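PDB 4I4C: UPF0255 protein frsA from Vibrio vulnificus, which probably hydrolyses carboxylic esters, as a two-domain member of the FrsA family within the alpha/beta-hydrolase clan. Local coordinates for residues A[349-362]-A[374-388]. Numbering follows the deposited sequence.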
loop_
_atom_site.group_PDB
_atom_site.type_symbol
_atom_site.label_atom_id
_atom_site.label_comp_id
_atom_site.label_asym_id
_atom_site.label_seq_id
_atom_site.Cartn_x
_atom_site.Cartn_y
_atom_site.Cartn_z
ATOM N N LEU A 349 10.026 -2.819 21.222
ATOM C CA LEU A 349 11.007 -1.742 21.103
ATOM C C LEU A 349 11.527 -1.266 22.459
ATOM O O LEU A 349 11.714 -0.064 22.675
ATOM C CB LEU A 349 10.413 -0.567 20.321
ATOM C CG LEU A 349 10.052 -0.861 18.862
ATOM C CD1 LEU A 349 9.440 0.375 18.227
ATOM C CD2 LEU A 349 11.284 -1.336 18.070
ATOM N N SER A 350 11.782 -2.217 23.355
ATOM C CA SER A 350 12.163 -1.902 24.731
ATOM C C SER A 350 13.536 -2.431 25.137
ATOM O O SER A 350 14.335 -1.700 25.719
ATOM C CB SER A 350 11.118 -2.444 25.696
ATOM O OG SER A 350 9.890 -1.775 25.549
ATOM N N SER A 351 13.810 -3.700 24.854
ATOM C CA SER A 351 15.051 -4.302 25.338
ATOM C C SER A 351 15.699 -5.273 24.355
ATOM O O SER A 351 16.897 -5.191 24.084
ATOM C CB SER A 351 14.810 -4.986 26.688
ATOM O OG SER A 351 13.530 -5.603 26.726
ATOM N N ARG A 352 14.898 -6.188 23.828
ATOM C CA ARG A 352 15.386 -7.214 22.920
ATOM C C ARG A 352 15.872 -6.658 21.586
ATOM O O ARG A 352 15.174 -5.889 20.930
ATOM C CB ARG A 352 14.285 -8.240 22.682
ATOM C CG ARG A 352 13.684 -8.754 23.970
ATOM C CD ARG A 352 13.967 -10.231 24.159
ATOM N NE ARG A 352 15.366 -10.559 23.919
ATOM C CZ ARG A 352 15.816 -11.800 23.774
ATOM N NH1 ARG A 352 14.968 -12.822 23.849
ATOM N NH2 ARG A 352 17.107 -12.019 23.549
ATOM N N LYS A 353 17.078 -7.056 21.202
ATOM C CA LYS A 353 17.648 -6.707 19.914
ATOM C C LYS A 353 17.259 -7.775 18.901
ATOM O O LYS A 353 16.865 -8.884 19.283
ATOM C CB LYS A 353 19.172 -6.632 20.014
ATOM C CG LYS A 353 19.705 -5.577 20.974
ATOM C CD LYS A 353 19.207 -4.188 20.598
ATOM C CE LYS A 353 20.259 -3.108 20.841
ATOM N NZ LYS A 353 21.193 -2.930 19.674
ATOM N N THR A 354 17.351 -7.447 17.611
ATOM C CA THR A 354 17.203 -8.475 16.592
ATOM C C THR A 354 18.491 -8.591 15.769
ATOM O O THR A 354 19.199 -7.603 15.548
ATOM C CB THR A 354 15.931 -8.239 15.694
ATOM O OG1 THR A 354 15.970 -9.102 14.547
ATOM C CG2 THR A 354 15.835 -6.787 15.249
ATOM N N LYS A 355 18.804 -9.809 15.338
ATOM C CA LYS A 355 19.985 -10.060 14.519
ATOM C C LYS A 355 19.764 -9.526 13.100
ATOM O O LYS A 355 20.718 -9.313 12.345
ATOM C CB LYS A 355 20.271 -11.562 14.495
ATOM C CG LYS A 355 21.487 -11.977 13.706
ATOM C CD LYS A 355 21.609 -13.483 13.724
ATOM C CE LYS A 355 22.770 -13.935 12.878
ATOM N NZ LYS A 355 22.858 -15.414 12.874
ATOM N N VAL A 356 18.493 -9.327 12.754
ATOM C CA VAL A 356 18.094 -8.753 11.467
ATOM C C VAL A 356 18.507 -7.292 11.350
ATOM O O VAL A 356 18.104 -6.454 12.158
ATOM C CB VAL A 356 16.570 -8.836 11.248
ATOM C CG1 VAL A 356 16.214 -8.324 9.843
ATOM C CG2 VAL A 356 16.076 -10.272 11.458
ATOM N N PRO A 357 19.332 -6.982 10.347
ATOM C CA PRO A 357 19.638 -5.574 10.119
ATOM C C PRO A 357 18.440 -4.894 9.445
ATOM O O PRO A 357 17.992 -5.303 8.372
ATOM C CB PRO A 357 20.868 -5.634 9.214
ATOM C CG PRO A 357 20.748 -6.915 8.487
ATOM C CD PRO A 357 19.974 -7.864 9.362
ATOM N N ILE A 358 17.894 -3.888 10.117
ATOM C CA ILE A 358 16.763 -3.135 9.604
ATOM C C ILE A 358 17.204 -1.728 9.228
ATOM O O ILE A 358 17.790 -1.013 10.045
ATOM C CB ILE A 358 15.641 -3.010 10.660
ATOM C CG1 ILE A 358 15.189 -4.390 11.135
ATOM C CG2 ILE A 358 14.463 -2.191 10.111
ATOM C CD1 ILE A 358 14.327 -4.357 12.369
ATOM N N LEU A 359 16.930 -1.339 7.989
ATOM C CA LEU A 359 17.097 0.041 7.568
ATOM C C LEU A 359 15.724 0.685 7.613
ATOM O O LEU A 359 14.794 0.212 6.966
ATOM C CB LEU A 359 17.654 0.104 6.147
ATOM C CG LEU A 359 17.597 1.467 5.458
ATOM C CD1 LEU A 359 18.531 2.438 6.142
ATOM C CD2 LEU A 359 17.922 1.353 3.963
ATOM N N ALA A 360 15.605 1.765 8.374
ATOM C CA ALA A 360 14.320 2.382 8.643
ATOM C C ALA A 360 14.353 3.846 8.231
ATOM O O ALA A 360 15.065 4.660 8.822
ATOM C CB ALA A 360 13.964 2.235 10.118
ATOM N N MET A 361 13.582 4.176 7.200
ATOM C CA MET A 361 13.620 5.500 6.624
ATOM C C MET A 361 12.236 6.104 6.585
ATOM O O MET A 361 11.227 5.394 6.546
ATOM C CB MET A 361 14.151 5.424 5.190
ATOM C CG MET A 361 15.461 4.648 5.062
ATOM S SD MET A 361 15.987 4.367 3.361
ATOM C CE MET A 361 14.828 3.128 2.819
ATOM N N SER A 362 12.208 7.425 6.581
ATOM C CA SER A 362 11.019 8.170 6.218
ATOM C C SER A 362 11.488 9.520 5.718
ATOM O O SER A 362 12.637 9.908 5.959
ATOM C CB SER A 362 10.078 8.328 7.413
ATOM O OG SER A 362 10.586 9.287 8.325
ATOM N N ASN A 374 11.647 5.801 13.575
ATOM C CA ASN A 374 12.701 5.062 12.894
ATOM C C ASN A 374 13.990 4.885 13.702
ATOM O O ASN A 374 14.666 3.865 13.587
ATOM C CB ASN A 374 12.955 5.693 11.527
ATOM C CG ASN A 374 11.743 5.576 10.631
ATOM O OD1 ASN A 374 11.227 4.477 10.428
ATOM N ND2 ASN A 374 11.243 6.703 10.148
ATOM N N GLN A 375 14.313 5.876 14.526
ATOM C CA GLN A 375 15.421 5.755 15.467
ATOM C C GLN A 375 15.235 4.622 16.468
ATOM O O GLN A 375 16.184 3.897 16.771
ATOM C CB GLN A 375 15.620 7.066 16.220
ATOM C CG GLN A 375 16.651 7.964 15.591
ATOM C CD GLN A 375 16.763 9.278 16.319
ATOM O OE1 GLN A 375 15.754 9.888 16.701
ATOM N NE2 GLN A 375 17.992 9.722 16.529
ATOM N N MET A 376 14.017 4.477 16.983
ATOM C CA MET A 376 13.684 3.377 17.883
ATOM C C MET A 376 13.963 2.031 17.239
ATOM O O MET A 376 14.675 1.189 17.790
ATOM C CB MET A 376 12.212 3.433 18.256
ATOM C CG MET A 376 11.929 4.101 19.562
ATOM S SD MET A 376 10.372 3.522 20.242
ATOM C CE MET A 376 9.219 4.425 19.232
ATOM N N VAL A 377 13.375 1.831 16.066
ATOM C CA VAL A 377 13.554 0.588 15.333
ATOM C C VAL A 377 15.042 0.314 15.102
ATOM O O VAL A 377 15.516 -0.802 15.315
ATOM C CB VAL A 377 12.787 0.618 13.983
ATOM C CG1 VAL A 377 13.199 -0.545 13.102
ATOM C CG2 VAL A 377 11.281 0.601 14.230
ATOM N N ALA A 378 15.786 1.345 14.707
ATOM C CA ALA A 378 17.148 1.138 14.251
ATOM C C ALA A 378 18.040 0.710 15.396
ATOM O O ALA A 378 18.959 -0.090 15.208
ATOM C CB ALA A 378 17.697 2.387 13.594
ATOM N N PHE A 379 17.762 1.239 16.580
ATOM C CA PHE A 379 18.585 0.920 17.731
ATOM C C PHE A 379 18.449 -0.535 18.134
ATOM O O PHE A 379 19.417 -1.142 18.583
ATOM C CB PHE A 379 18.277 1.807 18.933
ATOM C CG PHE A 379 19.208 1.571 20.083
ATOM C CD1 PHE A 379 20.499 2.084 20.059
ATOM C CD2 PHE A 379 18.815 0.802 21.168
ATOM C CE1 PHE A 379 21.367 1.854 21.103
ATOM C CE2 PHE A 379 19.683 0.569 22.222
ATOM C CZ PHE A 379 20.959 1.097 22.188
ATOM N N PHE A 380 17.251 -1.094 17.964
ATOM C CA PHE A 380 16.996 -2.465 18.391
ATOM C C PHE A 380 17.276 -3.484 17.301
ATOM O O PHE A 380 16.775 -4.604 17.350
ATOM C CB PHE A 380 15.582 -2.603 18.943
ATOM C CG PHE A 380 15.391 -1.883 20.242
ATOM C CD1 PHE A 380 15.904 -2.414 21.421
ATOM C CD2 PHE A 380 14.737 -0.665 20.287
ATOM C CE1 PHE A 380 15.753 -1.745 22.624
ATOM C CE2 PHE A 380 14.577 0.009 21.487
ATOM C CZ PHE A 380 15.085 -0.533 22.658
ATOM N N SER A 381 18.100 -3.083 16.338
ATOM C CA SER A 381 18.479 -3.929 15.216
ATOM C C SER A 381 19.996 -3.993 15.133
ATOM O O SER A 381 20.661 -2.965 15.209
ATOM C CB SER A 381 17.891 -3.372 13.894
ATOM O OG SER A 381 18.484 -4.001 12.767
ATOM N N THR A 382 20.543 -5.197 14.976
ATOM C CA THR A 382 21.988 -5.349 14.853
ATOM C C THR A 382 22.466 -4.942 13.467
ATOM O O THR A 382 22.088 -5.545 12.460
ATOM C CB THR A 382 22.471 -6.777 15.182
ATOM O OG1 THR A 382 22.238 -7.051 16.568
ATOM C CG2 THR A 382 23.966 -6.907 14.884
ATOM N N TYR A 383 23.302 -3.912 13.451
ATOM C CA TYR A 383 23.756 -3.228 12.246
ATOM C C TYR A 383 22.589 -2.487 11.575
ATOM O O TYR A 383 22.614 -2.236 10.365
ATOM C CB TYR A 383 24.461 -4.172 11.258
ATOM C CG TYR A 383 25.564 -5.024 11.852
ATOM C CD1 TYR A 383 26.273 -4.610 12.975
ATOM C CD2 TYR A 383 25.901 -6.245 11.273
ATOM C CE1 TYR A 383 27.285 -5.404 13.520
ATOM C CE2 TYR A 383 26.903 -7.045 11.806
ATOM C CZ TYR A 383 27.593 -6.620 12.931
ATOM O OH TYR A 383 28.600 -7.415 13.454
ATOM N N GLY A 384 21.583 -2.141 12.379
ATOM C CA GLY A 384 20.449 -1.348 11.933
ATOM C C GLY A 384 20.797 0.118 11.727
ATOM O O GLY A 384 21.902 0.557 12.056
ATOM N N LYS A 385 19.842 0.881 11.197
ATOM C CA LYS A 385 20.103 2.252 10.782
ATOM C C LYS A 385 18.807 2.995 10.446
ATOM O O LYS A 385 17.951 2.491 9.699
ATOM C CB LYS A 385 21.039 2.262 9.570
ATOM C CG LYS A 385 21.445 3.659 9.119
ATOM C CD LYS A 385 22.284 3.640 7.844
ATOM C CE LYS A 385 22.522 5.064 7.334
ATOM N NZ LYS A 385 22.443 5.183 5.840
ATOM N N ALA A 386 18.654 4.187 11.014
ATOM C CA ALA A 386 17.531 5.045 10.676
ATOM C C ALA A 386 18.020 6.179 9.799
ATOM O O ALA A 386 19.169 6.596 9.912
ATOM C CB ALA A 386 16.870 5.597 11.922
ATOM N N LYS A 387 17.147 6.683 8.929
ATOM C CA LYS A 387 17.499 7.843 8.118
ATOM C C LYS A 387 16.325 8.823 7.984
ATOM O O LYS A 387 15.176 8.416 7.817
ATOM C CB LYS A 387 18.005 7.391 6.747
ATOM C CG LYS A 387 18.232 8.518 5.751
ATOM C CD LYS A 387 19.326 9.470 6.204
ATOM C CE LYS A 387 19.549 10.591 5.189
ATOM N NZ LYS A 387 20.128 10.091 3.903
ATOM N N LYS A 388 16.618 10.110 8.114
ATOM C CA LYS A 388 15.664 11.156 7.794
ATOM C C LYS A 388 16.032 11.677 6.413
ATOM O O LYS A 388 17.048 12.358 6.237
ATOM C CB LYS A 388 15.701 12.278 8.835
ATOM C CG LYS A 388 15.105 13.604 8.352
ATOM C CD LYS A 388 14.562 14.426 9.501
ATOM C CE LYS A 388 15.575 14.551 10.614
ATOM N NZ LYS A 388 15.016 15.353 11.727
HETATM O O HOH W 1 22.968 -8.077 11.610
HETATM O O HOH W 2 9.986 3.845 8.337
HETATM O O HOH W 3 13.071 9.104 9.629
#
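Ile358 and Leu359 open a parallel ladder against Lys385 in the last beta-alpha-beta unit of the alpha/beta-hydrolase sheet: strand 358-363, helix 371-379 and edge strand 385-389. Lys385 N donates to Ile358 O, Ala360 N to Lys385 O (2.8 Å) and Lys387 N to Ala360 O; a weak fourth bond runs from Ser362 N to Lys387 O.

Before the strands, a single bridge ties Thr354 to Ser381, with Thr354 N giving to Phe380 O and Thr382 N to Thr354 O. Between bridge and ladder, the Ser381 hydroxyl steps in for the backbone. With OG anti to the backbone N (chi1 167°), it donates in the carbonyl plane to a lone pair of Val356 O at 2.6 Å and accepts from Ile358 N at 2.7 Å. Ser381 also starts the type II turn that leads through Gly384 into the edge strand.

Val377 seats the helix on the sheet: its CG1 meets Ile358 CG2 at 3.6 Å, the side chains crossing at about a right angle, and Ala360 CB lies nearby. From the preceding loop, Leu349 reaches Met376 SD with CD1 and Val377 with CD2. Just past the helix, the Phe380 ring has the Leu349-Ser350 peptide over one face, toward its rim, and Phe379 CD2 over the centre of the other; Phe283 of helix 273-284 also touches it.

One water bridges Met361 O and Asn374 OD1; another links Ser362 OG, Asn374 ND2 and Lys387 O. Ser369 also bonds Ser362 OG through its backbone O and Asn374 ND2 through OG. At the exposed end, the Lys353 chain bends back until NZ sits over the Phe379 ring, 4.6 Å from its centroid in a cation-pi contact, and donates to Phe379 O at 2.7 Å.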